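Local coordinates for DUF1254 domain-containing protein (Vibrio parahaemolyticus, PDB 3U07) that is of unknown function and joins a DUF1254 to a DUF1214 family region behind a probable secretion signal, at residues S323-M337 against S423-K435. The protein carries 2 engineered substitutions. Numbering follows the deposited sequence.
Sequences SIGQKLDGSKHDYVM and SGEYQMPEIKVVK
Met-428 and Pro-429 bring segment 423-435 up to Met-337, whose SE lies 4.5 Å from the Met-428 CE (both selenomethionine). Ile-431 lies alongside Met-337, the two side chains pointing the same way, and its CG2 packs tightly on the CG of Met-337. The Ile-431 carbonyl accepts a weak, bent bond from the backbone N of Ser-323. Lys-432 forms an antiparallel hydrogen-bonded pair with Val-336, Lys-432 N to Val-336 O at 2.9 Å and Val-336 N to Lys-432 O at 2.8 Å. The CB of Val-433 points away from segment 323-337, yet its methyls reach two rings: CG1 is anti to the backbone N (chi1 164°), which puts CG2 beside the N, in CH-pi contact over one face of the His-333 ring, 4.0 Å from its centroid, and 3.7 Å from Tyr-335 CE2. Val-434 sets CG2 against Val-336 CB, and one water links its carbonyl O to Asp-334 N. The Asp-334 carboxylate is held by Tyr-386 and Ser-388. Within this chain strand 432-434 is outermost in a mixed sheet, antiparallel to strand 334-340, which pairs on its other side with strand 382-388; Ile-431 and Met-428 face strand 315-319 of the adjoining antiparallel sheet.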
loop_
_atom_site.group_PDB
_atom_site.type_symbol
_atom_site.label_atom_id
_atom_site.label_comp_id
_atom_site.label_asym_id
_atom_site.label_seq_id
_atom_site.Cartn_x
_atom_site.Cartn_y
_atom_site.Cartn_z
ATOM N N SER A 323 -20.594 11.139 -17.297
ATOM C CA SER A 323 -21.587 11.810 -16.462
ATOM C C SER A 323 -23.036 11.384 -16.622
ATOM O O SER A 323 -23.885 11.753 -15.810
ATOM C CB SER A 323 -21.492 13.327 -16.655
ATOM O OG SER A 323 -21.794 13.691 -17.990
ATOM N N ILE A 324 -23.331 10.615 -17.660
ATOM C CA ILE A 324 -24.702 10.182 -17.880
ATOM C C ILE A 324 -24.889 8.686 -17.659
ATOM O O ILE A 324 -25.981 8.149 -17.868
ATOM C CB ILE A 324 -25.178 10.556 -19.288
ATOM C CG1 ILE A 324 -24.256 9.924 -20.328
ATOM C CG2 ILE A 324 -25.249 12.080 -19.413
ATOM C CD1 ILE A 324 -23.306 10.897 -21.069
ATOM N N GLY A 325 -23.819 8.016 -17.239
ATOM C CA GLY A 325 -23.906 6.591 -16.969
ATOM C C GLY A 325 -23.448 5.653 -18.066
ATOM O O GLY A 325 -23.648 4.446 -17.968
ATOM N N GLN A 326 -22.856 6.192 -19.124
ATOM C CA GLN A 326 -22.361 5.353 -20.207
ATOM C C GLN A 326 -20.921 4.974 -19.896
ATOM O O GLN A 326 -20.165 5.769 -19.326
ATOM C CB GLN A 326 -22.399 6.095 -21.548
ATOM C CG GLN A 326 -23.787 6.457 -22.042
ATOM C CD GLN A 326 -23.754 7.135 -23.404
ATOM O OE1 GLN A 326 -24.460 6.729 -24.325
ATOM N NE2 GLN A 326 -22.926 8.171 -23.534
ATOM N N LYS A 327 -20.544 3.759 -20.267
ATOM C CA LYS A 327 -19.189 3.280 -20.039
ATOM C C LYS A 327 -18.202 4.143 -20.817
ATOM O O LYS A 327 -18.442 4.469 -21.979
ATOM C CB LYS A 327 -19.064 1.830 -20.512
ATOM C CG LYS A 327 -17.675 1.243 -20.341
ATOM C CD LYS A 327 -17.401 0.909 -18.888
ATOM C CE LYS A 327 -15.933 0.601 -18.675
ATOM N NZ LYS A 327 -15.098 1.818 -18.893
ATOM N N LEU A 328 -17.098 4.523 -20.176
ATOM C CA LEU A 328 -16.068 5.318 -20.843
ATOM C C LEU A 328 -15.488 4.440 -21.947
ATOM O O LEU A 328 -15.086 3.301 -21.690
ATOM C CB LEU A 328 -14.962 5.697 -19.857
ATOM C CG LEU A 328 -15.384 6.662 -18.750
ATOM C CD1 LEU A 328 -14.266 6.789 -17.731
ATOM C CD2 LEU A 328 -15.740 8.014 -19.369
ATOM N N ASP A 329 -15.435 4.971 -23.164
ATOM C CA ASP A 329 -14.941 4.215 -24.315
ATOM C C ASP A 329 -14.453 5.178 -25.393
ATOM O O ASP A 329 -15.250 5.862 -26.030
ATOM C CB ASP A 329 -16.086 3.360 -24.865
ATOM C CG ASP A 329 -15.624 2.329 -25.875
ATOM O OD1 ASP A 329 -14.648 2.597 -26.604
ATOM O OD2 ASP A 329 -16.259 1.256 -25.950
ATOM N N GLY A 330 -13.144 5.220 -25.605
ATOM C CA GLY A 330 -12.581 6.123 -26.592
ATOM C C GLY A 330 -12.960 5.901 -28.045
ATOM O O GLY A 330 -12.720 6.769 -28.879
ATOM N N SER A 331 -13.544 4.753 -28.363
ATOM C CA SER A 331 -13.933 4.478 -29.743
ATOM C C SER A 331 -15.294 5.095 -30.059
ATOM O O SER A 331 -15.701 5.164 -31.219
ATOM C CB SER A 331 -13.993 2.966 -29.992
ATOM O OG SER A 331 -15.002 2.349 -29.208
ATOM N N LYS A 332 -15.985 5.564 -29.023
ATOM C CA LYS A 332 -17.314 6.139 -29.189
ATOM C C LYS A 332 -17.454 7.632 -28.940
ATOM O O LYS A 332 -18.366 8.259 -29.468
ATOM C CB LYS A 332 -18.302 5.407 -28.284
ATOM C CG LYS A 332 -18.340 3.915 -28.515
ATOM C CD LYS A 332 -19.417 3.250 -27.696
ATOM C CE LYS A 332 -19.460 1.764 -28.002
ATOM N NZ LYS A 332 -20.532 1.070 -27.243
ATOM N N HIS A 333 -16.565 8.206 -28.138
ATOM C CA HIS A 333 -16.673 9.624 -27.834
ATOM C C HIS A 333 -15.339 10.275 -27.515
ATOM O O HIS A 333 -14.302 9.617 -27.405
ATOM C CB HIS A 333 -17.557 9.841 -26.598
ATOM C CG HIS A 333 -18.927 9.245 -26.689
ATOM N ND1 HIS A 333 -19.968 9.865 -27.348
ATOM C CD2 HIS A 333 -19.435 8.096 -26.181
ATOM C CE1 HIS A 333 -21.058 9.125 -27.239
ATOM N NE2 HIS A 333 -20.762 8.046 -26.537
ATOM N N ASP A 334 -15.411 11.592 -27.373
ATOM C CA ASP A 334 -14.298 12.427 -26.970
ATOM C C ASP A 334 -14.831 12.879 -25.609
ATOM O O ASP A 334 -16.042 13.020 -25.438
ATOM C CB ASP A 334 -14.146 13.626 -27.900
ATOM C CG ASP A 334 -13.114 13.397 -28.986
ATOM O OD1 ASP A 334 -12.775 12.226 -29.257
ATOM O OD2 ASP A 334 -12.649 14.396 -29.572
ATOM N N TYR A 335 -13.959 13.082 -24.630
ATOM C CA TYR A 335 -14.445 13.503 -23.325
ATOM C C TYR A 335 -13.718 14.728 -22.809
ATOM O O TYR A 335 -12.635 15.072 -23.284
ATOM C CB TYR A 335 -14.292 12.374 -22.305
ATOM C CG TYR A 335 -14.972 11.083 -22.695
ATOM C CD1 TYR A 335 -14.349 10.171 -23.551
ATOM C CD2 TYR A 335 -16.240 10.771 -22.208
ATOM C CE1 TYR A 335 -14.979 8.974 -23.910
ATOM C CE2 TYR A 335 -16.873 9.586 -22.559
ATOM C CZ TYR A 335 -16.240 8.693 -23.408
ATOM O OH TYR A 335 -16.875 7.522 -23.755
ATOM N N VAL A 336 -14.335 15.397 -21.842
ATOM C CA VAL A 336 -13.728 16.563 -21.232
ATOM C C VAL A 336 -13.983 16.541 -19.726
ATOM O O VAL A 336 -15.055 16.157 -19.258
ATOM C CB VAL A 336 -14.247 17.887 -21.858
ATOM C CG1 VAL A 336 -15.712 18.088 -21.545
ATOM C CG2 VAL A 336 -13.411 19.056 -21.346
HETATM N N MSE A 337 -12.962 16.948 -18.981
HETATM C CA MSE A 337 -12.990 16.986 -17.528
HETATM C C MSE A 337 -12.555 18.389 -17.113
HETATM O O MSE A 337 -11.461 18.819 -17.460
HETATM C CB MSE A 337 -11.975 15.979 -17.008
HETATM C CG MSE A 337 -12.385 15.156 -15.824
HETATM SE SE MSE A 337 -10.965 13.889 -15.432
HETATM C CE MSE A 337 -10.152 13.729 -17.155
ATOM N N SER A 423 -11.586 10.879 3.540
ATOM C CA SER A 423 -12.792 10.227 4.043
ATOM C C SER A 423 -13.726 9.651 2.991
ATOM O O SER A 423 -14.613 8.861 3.312
ATOM C CB SER A 423 -13.581 11.215 4.898
ATOM O OG SER A 423 -14.123 12.242 4.086
ATOM N N GLY A 424 -13.536 10.050 1.741
ATOM C CA GLY A 424 -14.406 9.567 0.685
ATOM C C GLY A 424 -15.472 10.594 0.334
ATOM O O GLY A 424 -16.228 10.409 -0.616
ATOM N N GLU A 425 -15.534 11.682 1.096
ATOM C CA GLU A 425 -16.520 12.731 0.847
ATOM C C GLU A 425 -16.309 13.342 -0.540
ATOM O O GLU A 425 -17.208 13.318 -1.380
ATOM C CB GLU A 425 -16.419 13.812 1.928
ATOM C CG GLU A 425 -17.506 14.874 1.864
ATOM C CD GLU A 425 -17.451 15.837 3.039
ATOM O OE1 GLU A 425 -16.344 16.312 3.367
ATOM O OE2 GLU A 425 -18.512 16.126 3.630
ATOM N N TYR A 426 -15.117 13.877 -0.781
ATOM C CA TYR A 426 -14.798 14.483 -2.071
ATOM C C TYR A 426 -15.103 13.509 -3.204
ATOM O O TYR A 426 -14.727 12.339 -3.146
ATOM C CB TYR A 426 -13.318 14.861 -2.121
ATOM C CG TYR A 426 -12.838 15.331 -3.479
ATOM C CD1 TYR A 426 -12.972 16.665 -3.870
ATOM C CD2 TYR A 426 -12.215 14.448 -4.358
ATOM C CE1 TYR A 426 -12.488 17.106 -5.102
ATOM C CE2 TYR A 426 -11.731 14.877 -5.589
ATOM C CZ TYR A 426 -11.866 16.206 -5.952
ATOM O OH TYR A 426 -11.352 16.639 -7.152
ATOM N N GLN A 427 -15.779 13.997 -4.237
ATOM C CA GLN A 427 -16.126 13.165 -5.381
ATOM C C GLN A 427 -15.242 13.506 -6.571
ATOM O O GLN A 427 -14.918 14.665 -6.808
ATOM C CB GLN A 427 -17.597 13.365 -5.755
ATOM C CG GLN A 427 -18.574 12.993 -4.651
ATOM C CD GLN A 427 -18.531 11.516 -4.313
ATOM O OE1 GLN A 427 -18.940 10.674 -5.113
ATOM N NE2 GLN A 427 -18.025 11.192 -3.126
HETATM N N MSE A 428 -14.847 12.488 -7.321
HETATM C CA MSE A 428 -14.007 12.711 -8.480
HETATM C C MSE A 428 -14.735 13.559 -9.519
HETATM O O MSE A 428 -15.920 13.354 -9.772
HETATM C CB MSE A 428 -13.621 11.383 -9.109
HETATM C CG MSE A 428 -12.552 11.532 -10.158
HETATM SE SE MSE A 428 -11.994 9.848 -10.836
HETATM C CE MSE A 428 -11.361 10.446 -12.568
ATOM N N PRO A 429 -14.038 14.533 -10.125
ATOM C CA PRO A 429 -14.706 15.361 -11.132
ATOM C C PRO A 429 -15.310 14.445 -12.200
ATOM O O PRO A 429 -14.757 13.391 -12.513
ATOM C CB PRO A 429 -13.571 16.238 -11.661
ATOM C CG PRO A 429 -12.712 16.428 -10.433
ATOM C CD PRO A 429 -12.673 15.022 -9.855
ATOM N N GLU A 430 -16.447 14.842 -12.749
ATOM C CA GLU A 430 -17.116 14.030 -13.755
ATOM C C GLU A 430 -16.445 14.166 -15.108
ATOM O O GLU A 430 -15.824 15.188 -15.399
ATOM C CB GLU A 430 -18.582 14.455 -13.873
ATOM C CG GLU A 430 -19.326 14.506 -12.545
ATOM C CD GLU A 430 -20.819 14.753 -12.709
ATOM O OE1 GLU A 430 -21.196 15.696 -13.431
ATOM O OE2 GLU A 430 -21.618 14.008 -12.107
ATOM N N ILE A 431 -16.526 13.125 -15.928
ATOM C CA ILE A 431 -15.959 13.230 -17.258
ATOM C C ILE A 431 -17.157 13.201 -18.209
ATOM O O ILE A 431 -17.954 12.262 -18.223
ATOM C CB ILE A 431 -14.906 12.119 -17.539
ATOM C CG1 ILE A 431 -15.520 10.734 -17.457
ATOM C CG2 ILE A 431 -13.792 12.193 -16.484
ATOM C CD1 ILE A 431 -14.492 9.688 -17.055
ATOM N N LYS A 432 -17.295 14.275 -18.975
ATOM C CA LYS A 432 -18.416 14.440 -19.883
ATOM C C LYS A 432 -18.103 14.194 -21.333
ATOM O O LYS A 432 -16.995 14.453 -21.793
ATOM C CB LYS A 432 -18.969 15.856 -19.756
ATOM C CG LYS A 432 -19.204 16.306 -18.332
ATOM C CD LYS A 432 -19.814 17.695 -18.285
ATOM C CE LYS A 432 -19.991 18.159 -16.853
ATOM N NZ LYS A 432 -20.806 19.403 -16.776
ATOM N N VAL A 433 -19.100 13.698 -22.055
ATOM C CA VAL A 433 -18.950 13.463 -23.477
ATOM C C VAL A 433 -18.906 14.838 -24.139
ATOM O O VAL A 433 -19.611 15.758 -23.723
ATOM C CB VAL A 433 -20.147 12.660 -24.027
ATOM C CG1 VAL A 433 -20.209 12.745 -25.556
ATOM C CG2 VAL A 433 -20.020 11.216 -23.581
ATOM N N VAL A 434 -18.049 14.979 -25.142
ATOM C CA VAL A 434 -17.926 16.230 -25.880
ATOM C C VAL A 434 -18.686 16.077 -27.191
ATOM O O VAL A 434 -18.588 15.041 -27.847
ATOM C CB VAL A 434 -16.467 16.540 -26.250
ATOM C CG1 VAL A 434 -16.397 17.854 -27.021
ATOM C CG2 VAL A 434 -15.610 16.597 -25.000
ATOM N N LYS A 435 -19.442 17.098 -27.577
ATOM C CA LYS A 435 -20.172 17.040 -28.838
ATOM C C LYS A 435 -19.184 16.613 -29.930
ATOM O O LYS A 435 -19.348 17.070 -31.082
ATOM C CB LYS A 435 -20.750 18.402 -29.168
HETATM O O HOH W 1 -17.496 12.729 -28.715
#